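Side-chain contacts in alpha-1,2-mannosidase (Bacteroides thetaiotaomicron, PDB 2WW2), which probably hydrolyses alpha-mannosidic linkages with inversion of configuration, as a member of the calcium-dependent glycoside hydrolase family 92: residues A168-N173 with N179-F184; S638-Y643 with V662-P667; C378-N383 with A444-L449; V114-N117 with Q121-L124. All coordinates share one frame; numbering follows the deposited sequence.

How the interactions relate
Following the chain from the N terminus, interaction 4 comes first and closes the tight hairpin between strands 111-116 and 121-126. Interaction 1 then closes a somewhat longer loop where strand 164-169 meets strand 182-188; both belong to the antiparallel strands of the N-terminal domain, with centres about 28 Å apart. The catalytic domain holds the other two. Interaction 3 spans 60 residues to bring the loop before helix 383-393 against helix 444-465, and interaction 2 closes an 18-residue loop, joining the end of helix 632-640 to strand 661-665. All four loops run in series, so none nests in or crosses another, and none of the four contacts touches another.

Interaction 1: A168-N173 with N179-F184; sequences ATRYNN and NFANYF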
loop_
_atom_site.group_PDB
_atom_site.type_symbol
_atom_site.label_atom_id
_atom_site.label_comp_id
_atom_site.label_asym_id
_atom_site.label_seq_id
_atom_site.Cartn_x
_atom_site.Cartn_y
_atom_site.Cartn_z
ATOM N N ALA A 168 -41.433 -8.871 -31.449
ATOM C CA ALA A 168 -41.071 -7.569 -30.934
ATOM C C ALA A 168 -40.449 -7.770 -29.577
ATOM O O ALA A 168 -40.953 -8.555 -28.765
ATOM C CB ALA A 168 -42.299 -6.663 -30.835
ATOM N N THR A 169 -39.331 -7.094 -29.335
ATOM C CA THR A 169 -38.725 -7.124 -28.018
ATOM C C THR A 169 -38.778 -5.718 -27.453
ATOM O O THR A 169 -38.497 -4.751 -28.160
ATOM C CB THR A 169 -37.273 -7.653 -28.072
ATOM O OG1 THR A 169 -36.655 -7.435 -26.801
ATOM C CG2 THR A 169 -36.454 -6.950 -29.182
ATOM N N ARG A 170 -39.147 -5.594 -26.183
ATOM C CA ARG A 170 -39.288 -4.275 -25.573
ATOM C C ARG A 170 -38.407 -4.083 -24.332
ATOM O O ARG A 170 -38.420 -3.014 -23.708
ATOM C CB ARG A 170 -40.764 -4.024 -25.235
ATOM C CG ARG A 170 -41.638 -3.979 -26.472
ATOM C CD ARG A 170 -43.115 -3.669 -26.130
ATOM N NE ARG A 170 -43.936 -3.723 -27.335
ATOM C CZ ARG A 170 -44.394 -4.853 -27.872
ATOM N NH1 ARG A 170 -44.124 -6.026 -27.309
ATOM N NH2 ARG A 170 -45.132 -4.814 -28.975
ATOM N N TYR A 171 -37.647 -5.117 -23.974
ATOM C CA TYR A 171 -36.753 -5.027 -22.833
ATOM C C TYR A 171 -35.879 -3.782 -22.940
ATOM O O TYR A 171 -35.385 -3.442 -24.025
ATOM C CB TYR A 171 -35.858 -6.264 -22.745
ATOM C CG TYR A 171 -34.787 -6.166 -21.669
ATOM C CD1 TYR A 171 -35.065 -6.500 -20.347
ATOM C CD2 TYR A 171 -33.493 -5.745 -21.983
ATOM C CE1 TYR A 171 -34.075 -6.414 -19.364
ATOM C CE2 TYR A 171 -32.498 -5.646 -21.009
ATOM C CZ TYR A 171 -32.802 -5.999 -19.705
ATOM O OH TYR A 171 -31.834 -5.911 -18.757
ATOM N N ASN A 172 -35.697 -3.098 -21.815
ATOM C CA ASN A 172 -34.826 -1.921 -21.795
ATOM C C ASN A 172 -34.465 -1.585 -20.352
ATOM O O ASN A 172 -35.040 -2.146 -19.405
ATOM C CB ASN A 172 -35.506 -0.706 -22.457
ATOM C CG ASN A 172 -36.711 -0.228 -21.692
ATOM O OD1 ASN A 172 -36.600 0.616 -20.799
ATOM N ND2 ASN A 172 -37.888 -0.740 -22.052
ATOM N N ASN A 173 -33.526 -0.662 -20.191
ATOM C CA ASN A 173 -33.084 -0.247 -18.861
ATOM C C ASN A 173 -33.320 1.248 -18.647
ATOM O O ASN A 173 -32.561 1.928 -17.943
ATOM C CB ASN A 173 -31.622 -0.627 -18.673
ATOM C CG ASN A 173 -31.453 -2.099 -18.332
ATOM O OD1 ASN A 173 -31.399 -2.437 -17.165
ATOM N ND2 ASN A 173 -31.396 -2.984 -19.348
ATOM N N ASN A 179 -43.500 4.138 -26.492
ATOM C CA ASN A 179 -43.886 3.238 -27.583
ATOM C C ASN A 179 -42.717 2.406 -28.073
ATOM O O ASN A 179 -42.768 1.845 -29.163
ATOM C CB ASN A 179 -44.484 4.020 -28.764
ATOM C CG ASN A 179 -43.502 5.020 -29.369
ATOM O OD1 ASN A 179 -42.382 5.178 -28.882
ATOM N ND2 ASN A 179 -43.923 5.699 -30.430
ATOM N N PHE A 180 -41.670 2.335 -27.264
ATOM C CA PHE A 180 -40.437 1.661 -27.684
ATOM C C PHE A 180 -40.610 0.166 -28.002
ATOM O O PHE A 180 -41.276 -0.564 -27.259
ATOM C CB PHE A 180 -39.362 1.834 -26.610
ATOM C CG PHE A 180 -38.164 0.972 -26.829
ATOM C CD1 PHE A 180 -37.174 1.361 -27.729
ATOM C CD2 PHE A 180 -38.043 -0.233 -26.170
ATOM C CE1 PHE A 180 -36.055 0.548 -27.964
ATOM C CE2 PHE A 180 -36.911 -1.054 -26.377
ATOM C CZ PHE A 180 -35.928 -0.662 -27.288
ATOM N N ALA A 181 -39.969 -0.279 -29.089
ATOM C CA ALA A 181 -39.830 -1.707 -29.422
ATOM C C ALA A 181 -38.771 -1.883 -30.485
ATOM O O ALA A 181 -38.555 -0.979 -31.299
ATOM C CB ALA A 181 -41.139 -2.290 -29.946
ATOM N N ASN A 182 -38.130 -3.056 -30.482
ATOM C CA ASN A 182 -37.338 -3.485 -31.610
ATOM C C ASN A 182 -38.117 -4.597 -32.339
ATOM O O ASN A 182 -38.518 -5.592 -31.723
ATOM C CB ASN A 182 -35.934 -3.937 -31.150
ATOM C CG ASN A 182 -35.065 -4.394 -32.297
ATOM O OD1 ASN A 182 -34.419 -3.584 -32.999
ATOM N ND2 ASN A 182 -35.022 -5.696 -32.495
ATOM N N TYR A 183 -38.386 -4.382 -33.628
ATOM C CA TYR A 183 -39.198 -5.309 -34.423
ATOM C C TYR A 183 -38.244 -6.167 -35.223
ATOM O O TYR A 183 -37.437 -5.639 -35.991
ATOM C CB TYR A 183 -40.108 -4.513 -35.361
ATOM C CG TYR A 183 -40.974 -3.515 -34.623
ATOM C CD1 TYR A 183 -42.156 -3.917 -34.008
ATOM C CD2 TYR A 183 -40.589 -2.184 -34.498
ATOM C CE1 TYR A 183 -42.962 -3.000 -33.310
ATOM C CE2 TYR A 183 -41.390 -1.257 -33.802
ATOM C CZ TYR A 183 -42.564 -1.682 -33.216
ATOM O OH TYR A 183 -43.343 -0.794 -32.520
ATOM N N PHE A 184 -38.304 -7.482 -35.040
ATOM C CA PHE A 184 -37.331 -8.346 -35.701
ATOM C C PHE A 184 -37.997 -9.376 -36.616
ATOM O O PHE A 184 -39.194 -9.662 -36.498
ATOM C CB PHE A 184 -36.408 -9.021 -34.677
ATOM C CG PHE A 184 -37.124 -9.933 -33.704
ATOM C CD1 PHE A 184 -37.424 -11.252 -34.052
ATOM C CD2 PHE A 184 -37.470 -9.486 -32.438
ATOM C CE1 PHE A 184 -38.073 -12.099 -33.146
ATOM C CE2 PHE A 184 -38.129 -10.319 -31.521
ATOM C CZ PHE A 184 -38.430 -11.627 -31.870
HETATM O O HOH W 1 -44.355 -1.001 -28.147
HETATM O O HOH W 2 -45.319 -2.052 -30.463
#
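The backbone of T169 grips that of N182 with two hydrogen bonds, T169 N to N182 O and N182 N to T169 O, each 2.9 Å long. They make an antiparallel hydrogen-bonded pair, and beside them the two side chains run the same way, T169 CG2 lying 3.6 Å from N182 CB. The polar ends turn to other partners: T169 OG1 to the carbonyl of T79, N182 OD1 to S235. A168 and Y183 follow as the non-hydrogen-bonded pair, the methyl meeting the ring obliquely at CD1.

Beyond the paired strands R170 and F180 carry the contact. With CG beside the backbone N (chi1 -64°) and the chain extended as far as NE, R170 CG passes 3.5 Å from F180 O and also touches A181 CB. Two waters sit in the guanidinium plane at its edge: one accepts from R170 NE at 2.9 Å and donates to F180 O, the other joins R170 NH2 to Y183 OH, while NH1 bonds to the carbonyl of G153. Cut back to alanine, this position would probably leave both waters without their shared anchor and the G153 carbonyl without this donor.

F180 puts its ring edge near R170 O, the same oxygen that N172 ND2 reaches at 2.9 Å, nearly in line with the carbonyl; the amide and ring planes stand 78° apart. This is the loop end of a beta hairpin, where the chain leaves strand 164-169 and re-enters strand 182-188: the first pairs on its other side with strand 154-159, the second with strand 229-236, and F184 stacks on F80.

Interaction 2: S638-Y643 with V662-P667; sequences SAMGFY and VTLHLP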
loop_
_atom_site.group_PDB
_atom_site.type_symbol
_atom_site.label_atom_id
_atom_site.label_comp_id
_atom_site.label_asym_id
_atom_site.label_seq_id
_atom_site.Cartn_x
_atom_site.Cartn_y
_atom_site.Cartn_z
ATOM N N SER A 638 -1.755 7.584 -29.431
ATOM C CA SER A 638 -0.393 7.540 -28.883
ATOM C C SER A 638 0.564 6.729 -29.751
ATOM O O SER A 638 1.724 7.124 -29.936
ATOM C CB SER A 638 -0.387 7.040 -27.428
ATOM O OG SER A 638 -1.061 7.975 -26.600
ATOM N N ALA A 639 0.096 5.612 -30.295
ATOM C CA ALA A 639 0.912 4.840 -31.248
ATOM C C ALA A 639 1.262 5.619 -32.520
ATOM O O ALA A 639 2.342 5.447 -33.094
ATOM C CB ALA A 639 0.201 3.529 -31.633
ATOM N N MET A 640 0.337 6.451 -32.978
ATOM C CA MET A 640 0.591 7.286 -34.155
ATOM C C MET A 640 1.604 8.386 -33.831
ATOM O O MET A 640 2.288 8.902 -34.721
ATOM C CB MET A 640 -0.723 7.917 -34.664
ATOM C CG MET A 640 -1.700 6.914 -35.315
ATOM S SD MET A 640 -3.063 7.721 -36.201
ATOM C CE MET A 640 -3.861 8.701 -34.929
ATOM N N GLY A 641 1.675 8.796 -32.573
ATOM C CA GLY A 641 2.677 9.786 -32.206
ATOM C C GLY A 641 2.171 11.113 -31.666
ATOM O O GLY A 641 2.987 12.008 -31.381
ATOM N N PHE A 642 0.854 11.258 -31.526
ATOM C CA PHE A 642 0.271 12.563 -31.140
ATOM C C PHE A 642 -1.115 12.380 -30.527
ATOM O O PHE A 642 -1.749 11.352 -30.740
ATOM C CB PHE A 642 0.213 13.543 -32.333
ATOM C CG PHE A 642 -0.436 12.972 -33.568
ATOM C CD1 PHE A 642 -1.820 13.031 -33.739
ATOM C CD2 PHE A 642 0.338 12.371 -34.554
ATOM C CE1 PHE A 642 -2.419 12.490 -34.862
ATOM C CE2 PHE A 642 -0.256 11.820 -35.694
ATOM C CZ PHE A 642 -1.631 11.878 -35.852
ATOM N N TYR A 643 -1.564 13.361 -29.743
ATOM C CA TYR A 643 -2.774 13.190 -28.943
ATOM C C TYR A 643 -3.499 14.511 -28.745
ATOM O O TYR A 643 -2.855 15.540 -28.536
ATOM C CB TYR A 643 -2.387 12.624 -27.564
ATOM C CG TYR A 643 -3.551 12.269 -26.684
ATOM C CD1 TYR A 643 -4.174 11.026 -26.786
ATOM C CD2 TYR A 643 -4.030 13.166 -25.735
ATOM C CE1 TYR A 643 -5.246 10.676 -25.960
ATOM C CE2 TYR A 643 -5.116 12.823 -24.906
ATOM C CZ TYR A 643 -5.710 11.583 -25.030
ATOM O OH TYR A 643 -6.785 11.249 -24.220
ATOM N N VAL A 662 3.575 5.196 -39.775
ATOM C CA VAL A 662 2.128 5.146 -39.896
ATOM C C VAL A 662 1.754 6.114 -41.004
ATOM O O VAL A 662 2.366 7.177 -41.147
ATOM C CB VAL A 662 1.351 5.544 -38.599
ATOM C CG1 VAL A 662 1.240 4.383 -37.631
ATOM C CG2 VAL A 662 1.974 6.754 -37.948
ATOM N N THR A 663 0.763 5.725 -41.799
ATOM C CA THR A 663 0.243 6.560 -42.862
ATOM C C THR A 663 -1.245 6.761 -42.620
ATOM O O THR A 663 -2.008 5.798 -42.517
ATOM C CB THR A 663 0.437 5.896 -44.225
ATOM O OG1 THR A 663 1.834 5.673 -44.446
ATOM C CG2 THR A 663 -0.102 6.783 -45.347
ATOM N N LEU A 664 -1.647 8.019 -42.498
ATOM C CA LEU A 664 -3.036 8.354 -42.306
ATOM C C LEU A 664 -3.629 8.744 -43.660
ATOM O O LEU A 664 -3.132 9.660 -44.324
ATOM C CB LEU A 664 -3.163 9.506 -41.304
ATOM C CG LEU A 664 -2.885 9.213 -39.825
ATOM C CD1 LEU A 664 -1.373 9.052 -39.539
ATOM C CD2 LEU A 664 -3.447 10.342 -38.990
ATOM N N HIS A 665 -4.683 8.034 -44.067
ATOM C CA HIS A 665 -5.364 8.292 -45.327
ATOM C C HIS A 665 -6.542 9.187 -45.055
ATOM O O HIS A 665 -7.585 8.741 -44.557
ATOM C CB HIS A 665 -5.791 6.977 -45.976
ATOM C CG HIS A 665 -4.625 6.146 -46.409
ATOM N ND1 HIS A 665 -3.744 6.563 -47.385
ATOM C CD2 HIS A 665 -4.164 4.951 -45.969
ATOM C CE1 HIS A 665 -2.795 5.654 -47.537
ATOM N NE2 HIS A 665 -3.024 4.666 -46.686
ATOM N N LEU A 666 -6.339 10.467 -45.342
ATOM C CA LEU A 666 -7.296 11.505 -45.005
ATOM C C LEU A 666 -8.180 11.873 -46.193
ATOM O O LEU A 666 -7.971 11.385 -47.313
ATOM C CB LEU A 666 -6.553 12.721 -44.448
ATOM C CG LEU A 666 -5.692 12.348 -43.231
ATOM C CD1 LEU A 666 -4.725 13.446 -42.837
ATOM C CD2 LEU A 666 -6.549 11.960 -42.029
ATOM N N PRO A 667 -9.200 12.704 -45.952
ATOM C CA PRO A 667 -10.099 13.095 -47.041
ATOM C C PRO A 667 -9.380 13.754 -48.225
ATOM O O PRO A 667 -8.321 14.360 -48.058
ATOM C CB PRO A 667 -11.044 14.100 -46.366
ATOM C CG PRO A 667 -11.127 13.591 -44.919
ATOM C CD PRO A 667 -9.686 13.144 -44.626
#
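M640, L664 and V662 bury most of the surface here, with the ring of F642 completing the group. The thioether of M640 does the main work: its SD lies 3.8 Å from L664 CD2 and almost as near to CG and CD1, so that the sulfur rests against the whole branched end of the leucine. The two side chains cross at a slant. M640 sets out with CG beside its backbone N (chi1 -70°), runs on nearly straight to SD, and folds over only at the last bond (chi3 -59°).

L664 CD2 has a second neighbour. F642 arrives from the opposite direction and offers its ring edge, CZ standing 3.9 Å from that methyl and the methyl lying in the ring plane. V662 packs against the end of the helix itself: CG2 is 3.9 Å from M640 O and 4.4 Å from M640 CB. Just past M640 the chain turns at G641, whose positive phi (118°) breaks the helical course and leads into strand 642-643.

Helix 338-345 covers the group, L344 touching both F642 and L664, while V674 of strand 671-675 backs F642 and V662. Wholly apolar side chains thus join the end of helix 632-640 to strand 661-665. Cohesion therefore rests on van der Waals fit and exclusion of water, and the buried M640 O, with no polar partner in the model, is faced by a methyl.

Interaction 3: C378-N383 with A444-L449; sequences CMIGNN and ATAKTL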
loop_
_atom_site.group_PDB
_atom_site.type_symbol
_atom_site.label_atom_id
_atom_site.label_comp_id
_atom_site.label_asym_id
_atom_site.label_seq_id
_atom_site.Cartn_x
_atom_site.Cartn_y
_atom_site.Cartn_z
ATOM N N CYS A 378 -26.091 9.285 -15.803
ATOM C CA CYS A 378 -24.788 8.630 -15.603
ATOM C C CYS A 378 -23.669 9.640 -15.838
ATOM O O CYS A 378 -23.723 10.403 -16.802
ATOM C CB CYS A 378 -24.652 7.475 -16.602
ATOM S SG CYS A 378 -23.189 6.448 -16.388
ATOM N N MET A 379 -22.673 9.645 -14.955
ATOM C CA MET A 379 -21.493 10.529 -15.074
ATOM C C MET A 379 -21.859 12.017 -15.013
ATOM O O MET A 379 -22.912 12.383 -14.498
ATOM C CB MET A 379 -20.649 10.228 -16.327
ATOM C CG MET A 379 -20.132 8.770 -16.409
ATOM S SD MET A 379 -19.688 8.085 -14.768
ATOM C CE MET A 379 -18.378 9.146 -14.219
ATOM N N ILE A 380 -20.963 12.859 -15.517
ATOM C CA ILE A 380 -21.054 14.295 -15.271
ATOM C C ILE A 380 -20.585 15.090 -16.487
ATOM O O ILE A 380 -20.101 14.521 -17.477
ATOM C CB ILE A 380 -20.156 14.711 -14.067
ATOM C CG1 ILE A 380 -18.676 14.480 -14.417
ATOM C CG2 ILE A 380 -20.568 13.967 -12.762
ATOM C CD1 ILE A 380 -17.724 14.903 -13.297
ATOM N N GLY A 381 -20.720 16.411 -16.406
ATOM C CA GLY A 381 -20.097 17.298 -17.390
ATOM C C GLY A 381 -21.033 17.768 -18.493
ATOM O O GLY A 381 -22.195 17.342 -18.561
ATOM N N ASN A 382 -20.515 18.641 -19.361
ATOM C CA ASN A 382 -21.254 19.128 -20.519
ATOM C C ASN A 382 -20.403 18.861 -21.756
ATOM O O ASN A 382 -20.181 19.739 -22.596
ATOM C CB ASN A 382 -21.517 20.644 -20.387
ATOM C CG ASN A 382 -22.523 20.975 -19.287
ATOM O OD1 ASN A 382 -23.391 20.154 -18.911
ATOM N ND2 ASN A 382 -22.416 22.165 -18.763
ATOM N N ASN A 383 -19.902 17.637 -21.870
ATOM C CA ASN A 383 -18.987 17.355 -22.951
ATOM C C ASN A 383 -19.638 17.172 -24.325
ATOM O O ASN A 383 -18.941 17.099 -25.346
ATOM C CB ASN A 383 -18.055 16.208 -22.561
ATOM C CG ASN A 383 -17.242 16.552 -21.329
ATOM O OD1 ASN A 383 -17.348 15.892 -20.277
ATOM N ND2 ASN A 383 -16.466 17.620 -21.429
ATOM N N ALA A 444 -19.068 17.680 -6.644
ATOM C CA ALA A 444 -19.047 19.088 -6.997
ATOM C C ALA A 444 -17.740 19.573 -7.625
ATOM O O ALA A 444 -17.756 20.423 -8.506
ATOM C CB ALA A 444 -19.365 19.942 -5.748
ATOM N N THR A 445 -16.609 19.078 -7.138
ATOM C CA THR A 445 -15.344 19.596 -7.620
ATOM C C THR A 445 -15.069 19.057 -9.026
ATOM O O THR A 445 -14.670 19.810 -9.926
ATOM C CB THR A 445 -14.201 19.264 -6.647
ATOM O OG1 THR A 445 -14.391 20.014 -5.437
ATOM C CG2 THR A 445 -12.867 19.652 -7.261
ATOM N N ALA A 446 -15.295 17.754 -9.215
ATOM C CA ALA A 446 -15.149 17.168 -10.556
ATOM C C ALA A 446 -16.101 17.889 -11.527
ATOM O O ALA A 446 -15.713 18.209 -12.656
ATOM C CB ALA A 446 -15.408 15.667 -10.525
ATOM N N LYS A 447 -17.331 18.182 -11.088
ATOM C CA LYS A 447 -18.251 18.931 -11.946
ATOM C C LYS A 447 -17.722 20.327 -12.294
ATOM O O LYS A 447 -17.753 20.733 -13.461
ATOM C CB LYS A 447 -19.652 19.027 -11.323
ATOM C CG LYS A 447 -20.407 17.680 -11.355
ATOM C CD LYS A 447 -21.655 17.686 -10.450
ATOM C CE LYS A 447 -22.466 16.383 -10.654
ATOM N NZ LYS A 447 -23.580 16.205 -9.691
ATOM N N THR A 448 -17.256 21.064 -11.284
ATOM C CA THR A 448 -16.721 22.400 -11.517
ATOM C C THR A 448 -15.622 22.341 -12.581
ATOM O O THR A 448 -15.568 23.177 -13.499
ATOM C CB THR A 448 -16.115 22.987 -10.220
ATOM O OG1 THR A 448 -17.119 23.051 -9.203
ATOM C CG2 THR A 448 -15.580 24.395 -10.457
ATOM N N LEU A 449 -14.722 21.374 -12.448
ATOM C CA LEU A 449 -13.621 21.252 -13.401
ATOM C C LEU A 449 -14.101 20.918 -14.824
ATOM O O LEU A 449 -13.607 21.479 -15.812
ATOM C CB LEU A 449 -12.570 20.244 -12.886
ATOM C CG LEU A 449 -11.881 20.674 -11.578
ATOM C CD1 LEU A 449 -11.208 19.490 -10.843
ATOM C CD2 LEU A 449 -10.862 21.810 -11.792
#
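I380 splits its branches between two residues of the helix, CD1 going to A446 and CG2 to K447. The tight part is at the two methyls: I380 CD1 stands 3.7 Å from A446 CB and about as close to the A446 carbonyl carbon, and I380 CG2 is 3.7 Å from K447 CE. CG1 occupies the position between the backbone N and the carbonyl carbon (chi1 65°), and the straight run to CD1 (chi2 178°) carries that methyl onto the helix surface. K447 lies across the isoleucine at a slant, its extended chain offering CG and CE as a hydrocarbon flank.

The fit is that of a loop lying on a helix: residues 378-383 lead into helix 383-393, and 444-449 are the first turn and a half of helix 444-465, consistent with the (alpha/alpha)6 barrel known for the catalytic domain of family 92. Within this stretch of helix A444 O accepts from T448 N at 2.9 Å and from T448 OG1 at 2.8 Å, the two donors approaching from opposite faces of the carbonyl plane.

W332 and W522 also pack on I380, and W522 touches A446 as well. If the isoleucine were trimmed to alanine, a gap would probably open between the loop and the helix, over A446 CB and the K447 methylenes, leaving the lysine chain more freedom to shift.

The looser side lies toward the flanking loop, where the M379 side chain packs on W332 and T515 rather than on the helix. The charged end of K447 likewise looks elsewhere, NZ forming a salt bridge with D425 and a hydrogen bond to the carbonyl of P442.

Interaction 4: V114-N117 with Q121-L124; sequences VTFN and QTSL
V114 and T122 form an antiparallel hydrogen-bonded pair of this hairpin, V114 N to T122 O and T122 N to V114 O both measuring 3.0 Å. Their side chains lie alongside each other, V114 CG1 at 4.0 Å from T122 CG2. The same T122 methyl meets F116 CE2, also at 4.0 Å, the ring lying oblique to it.

On the other face T115 and Q121 make the non-hydrogen-bonded pair. T115 OG1 sits 3.3 Å from Q121 CG, the hydroxyl lying against a methylene as the two side chains cross. CG of Q121 stands opposite the backbone N (chi1 -180°), and the chain bends at chi2 (-86°), which turns the amide along its own strand, toward the S123 end, where NE2 bonds to S113 and E134.

Farther out, F64 of strand 60-67 packs on both V114 and T122, F100 backs V114, M61 and V98 back F116, and F133 and V135 lie on T122. T122 OG1 turns aside to the carbonyl of E134.

The chemistry is therefore two-sided: a buried apolar face, where V114, T122 and F116 contribute carbon, and a more polar face of T115 and Q121, only partly exposed, with the backbone ladder holding the two strands between them.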
loop_
_atom_site.group_PDB
_atom_site.type_symbol
_atom_site.label_atom_id
_atom_site.label_comp_id
_atom_site.label_asym_id
_atom_site.label_seq_id
_atom_site.Cartn_x
_atom_site.Cartn_y
_atom_site.Cartn_z
ATOM N N VAL A 114 -18.311 -20.950 -33.228
ATOM C CA VAL A 114 -18.041 -21.803 -32.065
ATOM C C VAL A 114 -18.581 -23.202 -32.343
ATOM O O VAL A 114 -19.605 -23.360 -33.029
ATOM C CB VAL A 114 -18.638 -21.202 -30.774
ATOM C CG1 VAL A 114 -20.175 -21.158 -30.865
ATOM C CG2 VAL A 114 -18.191 -21.979 -29.529
ATOM N N THR A 115 -17.878 -24.216 -31.852
ATOM C CA THR A 115 -18.375 -25.588 -31.916
ATOM C C THR A 115 -18.540 -26.061 -30.488
ATOM O O THR A 115 -17.598 -25.989 -29.672
ATOM C CB THR A 115 -17.393 -26.488 -32.664
ATOM O OG1 THR A 115 -17.174 -25.932 -33.963
ATOM C CG2 THR A 115 -17.923 -27.933 -32.790
ATOM N N PHE A 116 -19.751 -26.488 -30.158
ATOM C CA PHE A 116 -20.043 -26.933 -28.815
ATOM C C PHE A 116 -19.465 -28.307 -28.555
ATOM O O PHE A 116 -19.053 -29.008 -29.488
ATOM C CB PHE A 116 -21.562 -26.867 -28.571
ATOM C CG PHE A 116 -22.108 -25.465 -28.682
ATOM C CD1 PHE A 116 -22.056 -24.611 -27.597
ATOM C CD2 PHE A 116 -22.636 -24.995 -29.887
ATOM C CE1 PHE A 116 -22.544 -23.315 -27.688
ATOM C CE2 PHE A 116 -23.123 -23.697 -29.996
ATOM C CZ PHE A 116 -23.074 -22.853 -28.887
ATOM N N ASN A 117 -19.405 -28.694 -27.285
ATOM C CA ASN A 117 -18.845 -30.002 -26.949
ATOM C C ASN A 117 -19.619 -31.137 -27.617
ATOM O O ASN A 117 -19.048 -32.191 -27.891
ATOM C CB ASN A 117 -18.814 -30.222 -25.417
ATOM C CG ASN A 117 -17.779 -29.344 -24.701
ATOM O OD1 ASN A 117 -17.048 -28.562 -25.327
ATOM N ND2 ASN A 117 -17.729 -29.464 -23.366
ATOM N N GLN A 121 -21.962 -27.024 -34.599
ATOM C CA GLN A 121 -21.148 -25.864 -34.954
ATOM C C GLN A 121 -22.050 -24.763 -35.460
ATOM O O GLN A 121 -23.037 -25.028 -36.144
ATOM C CB GLN A 121 -20.101 -26.230 -36.016
ATOM C CG GLN A 121 -19.192 -25.042 -36.443
ATOM C CD GLN A 121 -19.789 -24.197 -37.553
ATOM O OE1 GLN A 121 -20.624 -24.662 -38.328
ATOM N NE2 GLN A 121 -19.357 -22.944 -37.643
ATOM N N THR A 122 -21.731 -23.523 -35.121
ATOM C CA THR A 122 -22.480 -22.394 -35.663
ATOM C C THR A 122 -21.563 -21.195 -35.855
ATOM O O THR A 122 -20.577 -21.038 -35.129
ATOM C CB THR A 122 -23.698 -22.037 -34.770
ATOM O OG1 THR A 122 -24.478 -21.014 -35.407
ATOM C CG2 THR A 122 -23.263 -21.546 -33.420
ATOM N N SER A 123 -21.838 -20.389 -36.879
ATOM C CA SER A 123 -21.195 -19.087 -36.963
ATOM C C SER A 123 -22.182 -18.029 -37.435
ATOM O O SER A 123 -23.243 -18.343 -38.015
ATOM C CB SER A 123 -19.922 -19.109 -37.815
ATOM O OG SER A 123 -20.190 -19.057 -39.204
ATOM N N LEU A 124 -21.859 -16.781 -37.136
ATOM C CA LEU A 124 -22.708 -15.678 -37.529
ATOM C C LEU A 124 -21.848 -14.493 -37.942
ATOM O O LEU A 124 -20.769 -14.268 -37.394
ATOM C CB LEU A 124 -23.629 -15.274 -36.369
ATOM C CG LEU A 124 -22.972 -14.822 -35.065
ATOM C CD1 LEU A 124 -23.863 -13.829 -34.391
ATOM C CD2 LEU A 124 -22.691 -15.984 -34.119
#